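Sugar-binding transcriptional regulator, LacI family (Enterococcus faecalis, PDB 3CS3) probably acts as a DNA-binding transcriptional repressor of the LacI family, with the crystallised C-terminal region expected to sense a sugar-like effector. Local coordinates at residues E111-V116 against P178-A183; S162-A167 against V196-Y201; F184-A189 against L225-Y230; G191-V196 against V221-A226. All blocks are in the same frame, centred on the assembly; numbering follows the deposited sequence. Where two conformers were deposited one is given.

Contact 1. Residues E111-V116 against P178-A183; sequences EQFVNV and PVDVFA
Phe113 of helix 102-115 points its benzyl group at strand 179-183 and meets Asp180, Val181 and Phe182 in turn. The backbones run nearly antiparallel, at 163°, and the short helix and strand axes come no closer than 10.2 Å, a gap spanned by the aromatic ring. From CB, which leaves the helix toward the strand, CG turns to the side of the backbone N, opposite the carbonyl carbon (chi1 -64°), and this sends the ring outward to the strand. Along one flank, Phe113 CD1 and CE1 lie beside Asp180 CB, which sits at the ring edge with CE1 to CB at 3.9 Å. Along the other flank, Phe113 CE2 packs on Phe182 CB at 3.8 Å. The tip, Phe113 CZ, stands 3.3 Å from Val181 O, and that oxygen lies close to the ring plane. Phe182 CG is anti to its own backbone N (chi1 178°), which carries its ring away from Phe113 to pack on Ala109 and Ile110. Asp180 offers Phe113 its methylene, while its carboxylate is engaged by Arg208 in a salt bridge and by Ser118 in a hydrogen bond. The ring thus lies between its own helix and one face of the parallel sheet, helix-on-sheet packing of the periplasmic-binding-protein-like fold, reaching Val121 and Ile210 on the strands flanking 179-183 and Phe267 near the C terminus.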
loop_
_atom_site.group_PDB
_atom_site.type_symbol
_atom_site.label_atom_id
_atom_site.label_comp_id
_atom_site.label_asym_id
_atom_site.label_seq_id
_atom_site.Cartn_x
_atom_site.Cartn_y
_atom_site.Cartn_z
ATOM N N GLU A 111 20.606 20.642 2.820
ATOM C CA GLU A 111 21.181 21.507 3.845
ATOM C C GLU A 111 21.885 20.688 4.913
ATOM O O GLU A 111 22.864 21.140 5.499
ATOM C CB GLU A 111 20.066 22.305 4.512
ATOM C CG GLU A 111 20.473 23.590 5.183
ATOM C CD GLU A 111 19.266 24.403 5.622
ATOM O OE1 GLU A 111 18.548 23.954 6.545
ATOM O OE2 GLU A 111 19.035 25.490 5.046
ATOM N N GLN A 112 21.370 19.486 5.165
ATOM C CA GLN A 112 21.921 18.602 6.177
ATOM C C GLN A 112 23.248 18.007 5.731
ATOM O O GLN A 112 24.134 17.773 6.562
ATOM C CB GLN A 112 20.933 17.481 6.508
ATOM C CG GLN A 112 19.570 17.956 6.971
ATOM C CD GLN A 112 19.620 18.623 8.323
ATOM O OE1 GLN A 112 20.250 18.118 9.250
ATOM N NE2 GLN A 112 18.955 19.766 8.446
ATOM N N PHE A 113 23.375 17.747 4.428
ATOM C CA PHE A 113 24.637 17.261 3.864
ATOM C C PHE A 113 25.703 18.352 3.897
ATOM O O PHE A 113 26.858 18.073 4.208
ATOM C CB PHE A 113 24.455 16.738 2.441
ATOM C CG PHE A 113 23.566 15.526 2.345
ATOM C CD1 PHE A 113 24.091 14.245 2.490
ATOM C CD2 PHE A 113 22.199 15.667 2.088
ATOM C CE1 PHE A 113 23.266 13.122 2.390
ATOM C CE2 PHE A 113 21.367 14.565 1.995
ATOM C CZ PHE A 113 21.901 13.282 2.147
ATOM N N VAL A 114 25.301 19.588 3.591
ATOM C CA VAL A 114 26.171 20.760 3.719
ATOM C C VAL A 114 26.644 20.931 5.168
ATOM O O VAL A 114 27.850 20.941 5.424
ATOM C CB VAL A 114 25.486 22.067 3.216
ATOM C CG1 VAL A 114 26.314 23.296 3.571
ATOM C CG2 VAL A 114 25.241 22.013 1.715
ATOM N N ASN A 115 25.696 21.017 6.102
ATOM C CA ASN A 115 25.979 21.250 7.526
ATOM C C ASN A 115 26.903 20.226 8.183
ATOM O O ASN A 115 27.562 20.535 9.176
ATOM C CB ASN A 115 24.676 21.361 8.329
ATOM C CG ASN A 115 23.918 22.655 8.054
ATOM O OD1 ASN A 115 24.358 23.497 7.272
ATOM N ND2 ASN A 115 22.768 22.812 8.698
ATOM N N VAL A 116 26.950 19.022 7.616
ATOM C CA VAL A 116 27.815 17.948 8.103
ATOM C C VAL A 116 29.175 17.928 7.364
ATOM O O VAL A 116 30.107 17.222 7.761
ATOM C CB VAL A 116 27.071 16.569 8.036
ATOM C CG1 VAL A 116 27.300 15.855 6.698
ATOM C CG2 VAL A 116 27.462 15.680 9.200
ATOM N N PRO A 178 32.554 8.065 4.369
ATOM C CA PRO A 178 31.138 7.691 4.394
ATOM C C PRO A 178 30.461 7.917 3.032
ATOM O O PRO A 178 30.753 8.902 2.345
ATOM C CB PRO A 178 30.542 8.623 5.462
ATOM C CG PRO A 178 31.618 9.669 5.763
ATOM C CD PRO A 178 32.739 9.468 4.782
ATOM N N VAL A 179 29.585 6.996 2.639
ATOM C CA VAL A 179 28.781 7.157 1.427
ATOM C C VAL A 179 27.515 7.947 1.771
ATOM O O VAL A 179 26.671 7.476 2.529
ATOM C CB VAL A 179 28.396 5.796 0.792
ATOM C CG1 VAL A 179 27.553 6.004 -0.462
ATOM C CG2 VAL A 179 29.635 4.983 0.464
ATOM N N ASP A 180 27.391 9.148 1.215
ATOM C CA ASP A 180 26.251 10.009 1.511
ATOM C C ASP A 180 25.215 9.956 0.403
ATOM O O ASP A 180 25.520 10.243 -0.755
ATOM C CB ASP A 180 26.714 11.437 1.796
ATOM C CG ASP A 180 27.490 11.541 3.100
ATOM O OD1 ASP A 180 27.562 10.532 3.834
ATOM O OD2 ASP A 180 28.023 12.628 3.399
ATOM N N VAL A 181 23.995 9.557 0.770
ATOM C CA VAL A 181 22.908 9.352 -0.186
ATOM C C VAL A 181 21.680 10.199 0.149
ATOM O O VAL A 181 21.193 10.187 1.283
ATOM C CB VAL A 181 22.475 7.855 -0.274
ATOM C CG1 VAL A 181 21.413 7.659 -1.362
ATOM C CG2 VAL A 181 23.675 6.941 -0.544
ATOM N N PHE A 182 21.194 10.939 -0.841
ATOM C CA PHE A 182 19.881 11.556 -0.757
ATOM C C PHE A 182 18.963 10.760 -1.675
ATOM O O PHE A 182 19.052 10.864 -2.900
ATOM C CB PHE A 182 19.942 13.043 -1.126
ATOM C CG PHE A 182 18.605 13.749 -1.118
ATOM C CD1 PHE A 182 17.565 13.346 -0.273
ATOM C CD2 PHE A 182 18.405 14.862 -1.931
ATOM C CE1 PHE A 182 16.338 14.006 -0.282
ATOM C CE2 PHE A 182 17.182 15.537 -1.935
ATOM C CZ PHE A 182 16.147 15.108 -1.110
ATOM N N ALA A 183 18.124 9.925 -1.059
ATOM C CA ALA A 183 17.120 9.144 -1.776
ATOM C C ALA A 183 15.888 10.016 -1.935
ATOM O O ALA A 183 15.449 10.650 -0.978
ATOM C CB ALA A 183 16.792 7.885 -1.020
#

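Contact 2. Residues S162-A167 against V196-Y201; sequences SGYAAA and VAETNY
Tyr164, within helix 160-170, reaches Glu198 at the third position of a type I beta turn from Val196 to Thr199, a turn closed by Thr199 N bonding to Val196 O at 3.1 Å. The turn follows helix 186-196, so the contact joins helix 160-170 to the C-terminal end of the helix after strand 179-183. The side chains alone bridge the gap. Tyr164 OH donates to Glu198 OE2 at 2.7 Å, arriving on the syn side of the carboxylate and 30° out of its plane. The other oxygen, Glu198 OE1, is 3.1 Å from the same Tyr164 OH and lies near the ring plane, off the CE1 edge. Ring and carboxylate planes are 61° apart, and the phenol and the glutamate chain lie nearly perpendicular. Beyond CG the glutamate is extended (chi2 170°), a shape that lets it span from the turn to the phenol. Within the turn, Thr199 OG1 gives Val196 O a second bond, at 2.9 Å, from the same face of that carbonyl as Thr199 N. The tyrosine ring also meets that of Tyr195 edge-to-face. Since Glu198 is exposed at the surface, the short phenol-carboxylate bond is likely charge-assisted yet partly screened by water.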
loop_
_atom_site.group_PDB
_atom_site.type_symbol
_atom_site.label_atom_id
_atom_site.label_comp_id
_atom_site.label_asym_id
_atom_site.label_seq_id
_atom_site.Cartn_x
_atom_site.Cartn_y
_atom_site.Cartn_z
ATOM N N SER A 162 14.457 -0.435 -7.395
ATOM C CA SER A 162 15.451 0.474 -7.980
ATOM C C SER A 162 16.422 1.021 -6.943
ATOM O O SER A 162 17.569 1.321 -7.269
ATOM C CB SER A 162 14.789 1.631 -8.727
ATOM O OG SER A 162 14.154 2.535 -7.838
ATOM N N GLY A 163 15.957 1.156 -5.704
ATOM C CA GLY A 163 16.817 1.550 -4.593
ATOM C C GLY A 163 17.803 0.453 -4.235
ATOM O O GLY A 163 18.950 0.735 -3.873
ATOM N N TYR A 164 17.343 -0.796 -4.341
ATOM C CA TYR A 164 18.169 -1.982 -4.123
ATOM C C TYR A 164 19.284 -2.076 -5.167
ATOM O O TYR A 164 20.455 -2.243 -4.819
ATOM C CB TYR A 164 17.299 -3.248 -4.157
ATOM C CG TYR A 164 18.036 -4.521 -3.787
ATOM C CD1 TYR A 164 18.169 -4.906 -2.454
ATOM C CD2 TYR A 164 18.596 -5.344 -4.770
ATOM C CE1 TYR A 164 18.840 -6.072 -2.105
ATOM C CE2 TYR A 164 19.278 -6.509 -4.431
ATOM C CZ TYR A 164 19.394 -6.865 -3.093
ATOM O OH TYR A 164 20.060 -8.015 -2.740
ATOM N N ALA A 165 18.896 -1.975 -6.438
ATOM C CA ALA A 165 19.812 -1.996 -7.574
ATOM C C ALA A 165 20.826 -0.849 -7.530
ATOM O O ALA A 165 21.996 -1.039 -7.883
ATOM C CB ALA A 165 19.022 -1.959 -8.880
ATOM N N ALA A 166 20.371 0.329 -7.095
ATOM C CA ALA A 166 21.239 1.496 -6.913
ATOM C C ALA A 166 22.320 1.245 -5.876
ATOM O O ALA A 166 23.482 1.542 -6.122
ATOM C CB ALA A 166 20.434 2.708 -6.526
ATOM N N ALA A 167 21.931 0.688 -4.731
ATOM C CA ALA A 167 22.869 0.360 -3.655
ATOM C C ALA A 167 23.923 -0.668 -4.082
ATOM O O ALA A 167 25.070 -0.597 -3.640
ATOM C CB ALA A 167 22.115 -0.123 -2.425
ATOM N N VAL A 196 22.161 -3.228 2.040
ATOM C CA VAL A 196 23.180 -2.992 3.072
ATOM C C VAL A 196 23.100 -4.046 4.192
ATOM O O VAL A 196 24.116 -4.395 4.805
ATOM C CB VAL A 196 23.125 -1.525 3.595
ATOM C CG1 VAL A 196 23.979 -1.319 4.839
ATOM C CG2 VAL A 196 23.584 -0.570 2.503
ATOM N N ALA A 197 21.898 -4.582 4.407
ATOM C CA ALA A 197 21.680 -5.704 5.322
ATOM C C ALA A 197 22.359 -6.994 4.837
ATOM O O ALA A 197 22.622 -7.895 5.634
ATOM C CB ALA A 197 20.188 -5.931 5.540
ATOM N N GLU A 198 22.645 -7.069 3.539
ATOM C CA GLU A 198 23.373 -8.196 2.957
ATOM C C GLU A 198 24.879 -7.923 2.828
ATOM O O GLU A 198 25.598 -8.681 2.170
ATOM C CB GLU A 198 22.791 -8.556 1.586
ATOM C CG GLU A 198 21.337 -9.018 1.609
ATOM C CD GLU A 198 20.734 -9.142 0.215
ATOM O OE1 GLU A 198 19.488 -9.190 0.106
ATOM O OE2 GLU A 198 21.500 -9.190 -0.774
ATOM N N THR A 199 25.352 -6.837 3.441
ATOM C CA THR A 199 26.773 -6.467 3.389
ATOM C C THR A 199 27.355 -6.192 4.775
ATOM O O THR A 199 26.632 -6.185 5.777
ATOM C CB THR A 199 27.038 -5.209 2.507
ATOM O OG1 THR A 199 26.440 -4.055 3.112
ATOM C CG2 THR A 199 26.515 -5.382 1.079
ATOM N N ASN A 200 28.667 -5.948 4.805
ATOM C CA ASN A 200 29.389 -5.606 6.031
ATOM C C ASN A 200 29.229 -4.134 6.427
ATOM O O ASN A 200 29.714 -3.708 7.484
ATOM C CB ASN A 200 30.877 -5.977 5.904
ATOM C CG ASN A 200 31.540 -5.361 4.674
ATOM O OD1 ASN A 200 31.142 -5.621 3.536
ATOM N ND2 ASN A 200 32.570 -4.554 4.903
ATOM N N TYR A 201 28.547 -3.366 5.575
ATOM C CA TYR A 201 28.313 -1.939 5.796
ATOM C C TYR A 201 27.298 -1.683 6.906
ATOM O O TYR A 201 26.338 -2.436 7.078
ATOM C CB TYR A 201 27.845 -1.261 4.505
ATOM C CG TYR A 201 28.908 -1.133 3.436
ATOM C CD1 TYR A 201 29.739 -0.011 3.381
ATOM C CD2 TYR A 201 29.076 -2.124 2.469
ATOM C CE1 TYR A 201 30.717 0.114 2.394
ATOM C CE2 TYR A 201 30.049 -2.011 1.479
ATOM C CZ TYR A 201 30.864 -0.890 1.448
ATOM O OH TYR A 201 31.822 -0.779 0.468
#

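Contact 3. Residues F184-A189 against L225-Y230; sequences FNDEMA and LATIAY
Hydrogen bonding joins Thr227 to Asp186: Thr227 OG1 donates to Asp186 OD1 at 2.8 Å, meeting it on the syn side but 25° out of the carboxylate plane. Thr227 OG1 lies anti to its backbone N (chi1 -172°), the placement that turns the hydroxyl to the helix. Asn214 N donates to this hydroxyl in turn, while Ser215 N is bound by Asp186 OD2, so the buried carboxylate is gripped at both oxygens. Within 184-189, Asn185 is the N-cap of helix 186-196; its OD1 accepts from Met188 N at 3.0 Å with an N-H...O angle of 164°, and its ND2 holds a glycerol, likely a crystallisation additive. In the two-lobed periplasmic-binding-protein fold, this helix follows strand 179-183 of the parallel sheet, whereas strand 227-229 edges the other sheet, antiparallel to 255-262. The contact therefore lies where the chain leaves one lobe for the other, probably part of the hinge region. The apolar part is formed by Leu225, both of whose methyls face Ala189 CB from one side, CD2 at 3.7 Å and CD1 at 3.9 Å. Leu225 CD2 continues over the Asp186 carboxylate, standing 3.5 Å from OD1, the leucine and aspartate running alongside one another with opposite headings.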
loop_
_atom_site.group_PDB
_atom_site.type_symbol
_atom_site.label_atom_id
_atom_site.label_comp_id
_atom_site.label_asym_id
_atom_site.label_seq_id
_atom_site.Cartn_x
_atom_site.Cartn_y
_atom_site.Cartn_z
ATOM N N PHE A 184 15.346 10.066 -3.148
ATOM C CA PHE A 184 14.282 11.022 -3.472
ATOM C C PHE A 184 12.922 10.568 -2.950
ATOM O O PHE A 184 11.989 11.372 -2.869
ATOM C CB PHE A 184 14.247 11.342 -4.977
ATOM C CG PHE A 184 15.260 12.392 -5.415
ATOM C CD1 PHE A 184 15.089 13.074 -6.619
ATOM C CD2 PHE A 184 16.371 12.714 -4.622
ATOM C CE1 PHE A 184 16.014 14.031 -7.041
ATOM C CE2 PHE A 184 17.296 13.674 -5.033
ATOM C CZ PHE A 184 17.114 14.339 -6.241
ATOM N N ASN A 185 12.812 9.280 -2.614
ATOM C CA ASN A 185 11.767 8.818 -1.702
ATOM C C ASN A 185 12.215 7.748 -0.713
ATOM O O ASN A 185 13.276 7.142 -0.887
ATOM C CB ASN A 185 10.441 8.482 -2.414
ATOM C CG ASN A 185 10.455 7.153 -3.171
ATOM O OD1 ASN A 185 11.438 6.401 -3.195
ATOM N ND2 ASN A 185 9.325 6.859 -3.794
ATOM N N ASP A 186 11.395 7.547 0.323
ATOM C CA ASP A 186 11.632 6.573 1.391
ATOM C C ASP A 186 11.690 5.130 0.900
ATOM O O ASP A 186 12.419 4.322 1.455
ATOM C CB ASP A 186 10.551 6.689 2.472
ATOM C CG ASP A 186 10.905 7.695 3.568
ATOM O OD1 ASP A 186 11.792 8.555 3.366
ATOM O OD2 ASP A 186 10.287 7.620 4.650
ATOM N N GLU A 187 10.923 4.815 -0.136
ATOM C CA GLU A 187 10.903 3.463 -0.691
ATOM C C GLU A 187 12.214 3.061 -1.337
ATOM O O GLU A 187 12.663 1.928 -1.150
ATOM C CB GLU A 187 9.781 3.313 -1.701
ATOM C CG GLU A 187 8.415 3.456 -1.098
ATOM C CD GLU A 187 7.416 3.875 -2.129
ATOM O OE1 GLU A 187 7.396 3.236 -3.205
ATOM O OE2 GLU A 187 6.680 4.850 -1.870
ATOM N N MET A 188 12.819 3.981 -2.095
ATOM C CA MET A 188 14.156 3.759 -2.654
ATOM C C MET A 188 15.188 3.647 -1.526
ATOM O O MET A 188 16.098 2.830 -1.601
ATOM C CB MET A 188 14.543 4.850 -3.672
ATOM C CG MET A 188 13.880 4.695 -5.050
ATOM S SD MET A 188 14.449 5.802 -6.364
ATOM C CE MET A 188 14.211 7.387 -5.561
ATOM N N ALA A 189 15.014 4.442 -0.469
ATOM C CA ALA A 189 15.865 4.362 0.721
ATOM C C ALA A 189 15.746 3.020 1.441
ATOM O O ALA A 189 16.752 2.488 1.903
ATOM C CB ALA A 189 15.565 5.511 1.683
ATOM N N LEU A 225 15.038 6.131 9.683
ATOM C CA LEU A 225 15.336 6.804 8.427
ATOM C C LEU A 225 15.007 8.291 8.510
ATOM O O LEU A 225 13.836 8.673 8.614
ATOM C CB LEU A 225 14.593 6.141 7.263
ATOM C CG LEU A 225 14.665 6.801 5.878
ATOM C CD1 LEU A 225 16.091 6.856 5.339
ATOM C CD2 LEU A 225 13.763 6.067 4.909
ATOM N N ALA A 226 16.059 9.111 8.486
ATOM C CA ALA A 226 15.941 10.569 8.382
ATOM C C ALA A 226 15.265 10.903 7.057
ATOM O O ALA A 226 15.561 10.288 6.023
ATOM C CB ALA A 226 17.313 11.217 8.463
ATOM N N THR A 227 14.341 11.856 7.088
ATOM C CA THR A 227 13.408 12.012 5.976
ATOM C C THR A 227 12.751 13.380 5.945
ATOM O O THR A 227 12.871 14.162 6.889
ATOM C CB THR A 227 12.298 10.907 6.020
ATOM O OG1 THR A 227 11.504 10.962 4.830
ATOM C CG2 THR A 227 11.401 11.073 7.258
ATOM N N ILE A 228 12.058 13.653 4.844
ATOM C CA ILE A 228 11.277 14.873 4.687
ATOM C C ILE A 228 9.790 14.531 4.809
ATOM O O ILE A 228 9.259 13.723 4.051
ATOM C CB ILE A 228 11.565 15.563 3.338
ATOM C CG1 ILE A 228 13.078 15.816 3.143
ATOM C CG2 ILE A 228 10.755 16.835 3.212
ATOM C CD1 ILE A 228 13.700 16.852 4.089
ATOM N N ALA A 229 9.140 15.153 5.783
ATOM C CA ALA A 229 7.766 14.850 6.131
ATOM C C ALA A 229 6.819 15.934 5.683
ATOM O O ALA A 229 7.181 17.101 5.633
ATOM C CB ALA A 229 7.641 14.665 7.619
ATOM N N TYR A 230 5.598 15.524 5.368
ATOM C CA TYR A 230 4.499 16.428 5.069
ATOM C C TYR A 230 3.212 15.727 5.514
ATOM O O TYR A 230 3.212 14.513 5.755
ATOM C CB TYR A 230 4.476 16.774 3.570
ATOM C CG TYR A 230 4.622 15.578 2.647
ATOM C CD1 TYR A 230 5.871 15.205 2.143
ATOM C CD2 TYR A 230 3.508 14.818 2.275
ATOM C CE1 TYR A 230 6.006 14.093 1.298
ATOM C CE2 TYR A 230 3.630 13.716 1.434
ATOM C CZ TYR A 230 4.879 13.359 0.948
ATOM O OH TYR A 230 4.981 12.270 0.115
#

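Contact 4. Residues G191-V196 against V221-A226; sequences GVYKYV and VQPRLA
Tyr193 spans the gap from helix 186-196 to the irregular loop 221-226, and its hydroxyl forms the one hydrogen bond between them: OH donates to Pro223 O at 2.7 Å. The C=O...donor angle is 146°, with the phenol oxygen tilted 34° from the carbonyl plane. Apolar atoms also touch the ring. Val221 uses both branches, CG2 at 3.6 Å from Tyr193 CD2 and Val221 CG1 at 3.7 Å from Tyr193 CE2; its chi1 of 78° sets CG2 anti to the backbone N and turns both methyls to the ring. Pro223 CD is a looser neighbour, 4.1 Å from Tyr193 CE2. Across the ring, Leu225 CD1 lies at the edge, 4.0 Å from Tyr193 CE1, serving the tyrosine as well as the start of the helix. Gln222 contributes its backbone oxygen, near the ring plane. In the next shell, the peptide bond before Pro223 is cis, consistent with the turn that presents Pro223 O to the phenol. Backbone bonds between Leu225 and Gly218 and between Arg224 and Ser266 hold the loop, and Ile209 of strand 207-210 backs both Tyr193 and Leu225. Farther out, Phe220 of the second subunit packs on Val221, and Glu216 of that subunit pairs with Lys194. The buried phenol thus has its donor satisfied by a main-chain carbonyl, a neutral bond in a largely apolar setting beside the second subunit.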
loop_
_atom_site.group_PDB
_atom_site.type_symbol
_atom_site.label_atom_id
_atom_site.label_comp_id
_atom_site.label_asym_id
_atom_site.label_seq_id
_atom_site.Cartn_x
_atom_site.Cartn_y
_atom_site.Cartn_z
ATOM N N GLY A 191 14.931 0.211 -0.036
ATOM C CA GLY A 191 15.706 -0.623 -0.960
ATOM C C GLY A 191 17.201 -0.605 -0.686
ATOM O O GLY A 191 17.863 -1.633 -0.803
ATOM N N VAL A 192 17.724 0.564 -0.314
ATOM C CA VAL A 192 19.130 0.700 0.074
ATOM C C VAL A 192 19.404 -0.063 1.376
ATOM O O VAL A 192 20.392 -0.793 1.454
ATOM C CB VAL A 192 19.583 2.195 0.158
ATOM C CG1 VAL A 192 21.014 2.324 0.676
ATOM C CG2 VAL A 192 19.466 2.864 -1.207
ATOM N N TYR A 193 18.518 0.090 2.368
ATOM C CA TYR A 193 18.569 -0.691 3.618
ATOM C C TYR A 193 18.642 -2.198 3.360
ATOM O O TYR A 193 19.447 -2.894 3.981
ATOM C CB TYR A 193 17.347 -0.414 4.492
ATOM C CG TYR A 193 17.455 0.758 5.430
ATOM C CD1 TYR A 193 17.410 2.068 4.956
ATOM C CD2 TYR A 193 17.567 0.559 6.799
ATOM C CE1 TYR A 193 17.493 3.150 5.823
ATOM C CE2 TYR A 193 17.650 1.633 7.678
ATOM C CZ TYR A 193 17.612 2.925 7.180
ATOM O OH TYR A 193 17.691 3.993 8.040
ATOM N N LYS A 194 17.801 -2.681 2.444
ATOM C CA LYS A 194 17.759 -4.097 2.064
ATOM C C LYS A 194 19.116 -4.652 1.635
ATOM O O LYS A 194 19.554 -5.677 2.158
ATOM C CB LYS A 194 16.724 -4.343 0.960
ATOM C CG LYS A 194 15.469 -5.077 1.407
ATOM C CD LYS A 194 14.421 -4.160 2.031
ATOM C CE LYS A 194 13.197 -4.971 2.457
ATOM N NZ LYS A 194 11.946 -4.166 2.511
ATOM N N TYR A 195 19.776 -3.964 0.704
ATOM C CA TYR A 195 21.077 -4.401 0.199
ATOM C C TYR A 195 22.198 -4.285 1.230
ATOM O O TYR A 195 23.077 -5.145 1.286
ATOM C CB TYR A 195 21.457 -3.655 -1.088
ATOM C CG TYR A 195 22.730 -4.175 -1.724
ATOM C CD1 TYR A 195 23.949 -3.528 -1.522
ATOM C CD2 TYR A 195 22.718 -5.327 -2.504
ATOM C CE1 TYR A 195 25.119 -4.012 -2.088
ATOM C CE2 TYR A 195 23.883 -5.819 -3.074
ATOM C CZ TYR A 195 25.078 -5.156 -2.863
ATOM O OH TYR A 195 26.235 -5.636 -3.429
ATOM N N VAL A 196 22.161 -3.228 2.040
ATOM C CA VAL A 196 23.180 -2.992 3.072
ATOM C C VAL A 196 23.100 -4.046 4.192
ATOM O O VAL A 196 24.116 -4.395 4.805
ATOM C CB VAL A 196 23.125 -1.525 3.595
ATOM C CG1 VAL A 196 23.979 -1.319 4.839
ATOM C CG2 VAL A 196 23.584 -0.570 2.503
ATOM N N VAL A 221 12.339 1.246 11.272
ATOM C CA VAL A 221 13.504 0.541 10.739
ATOM C C VAL A 221 14.752 0.870 11.585
ATOM O O VAL A 221 14.730 1.819 12.380
ATOM C CB VAL A 221 13.667 0.854 9.217
ATOM C CG1 VAL A 221 14.282 2.227 8.988
ATOM C CG2 VAL A 221 14.434 -0.241 8.491
ATOM N N GLN A 222 15.814 0.075 11.443
ATOM C CA GLN A 222 17.008 0.226 12.279
ATOM C C GLN A 222 18.258 0.612 11.475
ATOM O O GLN A 222 18.763 -0.195 10.683
ATOM C CB GLN A 222 17.273 -1.062 13.063
ATOM C CG GLN A 222 17.568 -0.842 14.536
ATOM C CD GLN A 222 16.300 -0.750 15.371
ATOM O OE1 GLN A 222 15.987 0.300 15.934
ATOM N NE2 GLN A 222 15.559 -1.852 15.443
ATOM N N PRO A 223 18.764 1.850 11.668
ATOM C CA PRO A 223 18.234 2.936 12.504
ATOM C C PRO A 223 17.152 3.754 11.788
ATOM O O PRO A 223 16.919 3.535 10.599
ATOM C CB PRO A 223 19.467 3.796 12.745
ATOM C CG PRO A 223 20.270 3.647 11.499
ATOM C CD PRO A 223 20.025 2.242 11.007
ATOM N N ARG A 224 16.499 4.668 12.512
ATOM C CA ARG A 224 15.376 5.461 11.981
ATOM C C ARG A 224 15.793 6.288 10.766
ATOM O O ARG A 224 16.792 7.016 10.798
ATOM C CB ARG A 224 14.742 6.327 13.095
ATOM C CG ARG A 224 14.250 7.721 12.698
ATOM C CD ARG A 224 12.741 7.881 12.650
ATOM N NE ARG A 224 12.224 7.951 11.283
ATOM C CZ ARG A 224 11.122 8.609 10.919
ATOM N NH1 ARG A 224 10.404 9.283 11.810
ATOM N NH2 ARG A 224 10.731 8.592 9.653
ATOM N N LEU A 225 15.038 6.131 9.683
ATOM C CA LEU A 225 15.336 6.804 8.427
ATOM C C LEU A 225 15.007 8.291 8.510
ATOM O O LEU A 225 13.836 8.673 8.614
ATOM C CB LEU A 225 14.593 6.141 7.263
ATOM C CG LEU A 225 14.665 6.801 5.878
ATOM C CD1 LEU A 225 16.091 6.856 5.339
ATOM C CD2 LEU A 225 13.763 6.067 4.909
ATOM N N ALA A 226 16.059 9.111 8.486
ATOM C CA ALA A 226 15.941 10.569 8.382
ATOM C C ALA A 226 15.265 10.903 7.057
ATOM O O ALA A 226 15.561 10.288 6.023
ATOM C CB ALA A 226 17.313 11.217 8.463
#

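How the contacts relate
From the N terminus, 111-116 opens first, and contact 1 closes 62 residues later on strand 179-183, tying a helix to the parallel sheet. Contact 2 starts inside that loop, at 162-167, and closes at 196-201, so it crosses contact 1; it also crosses contacts 3 and 4. Contact 3 opens right after contact 1 closes, the two meeting where Ala183 CB packs on Ala189 CB at 3.8 Å. Contact 4 opens within the span of contact 3 and is almost nested in it, sharing Leu225 and Ala226. Contact 2 shares Val196 with contact 4, their centres about 9 Å apart. Helix 186-196 thus joins helix 160-170, the subunit-interface loop and strand 227-229 near the crossover between lobes.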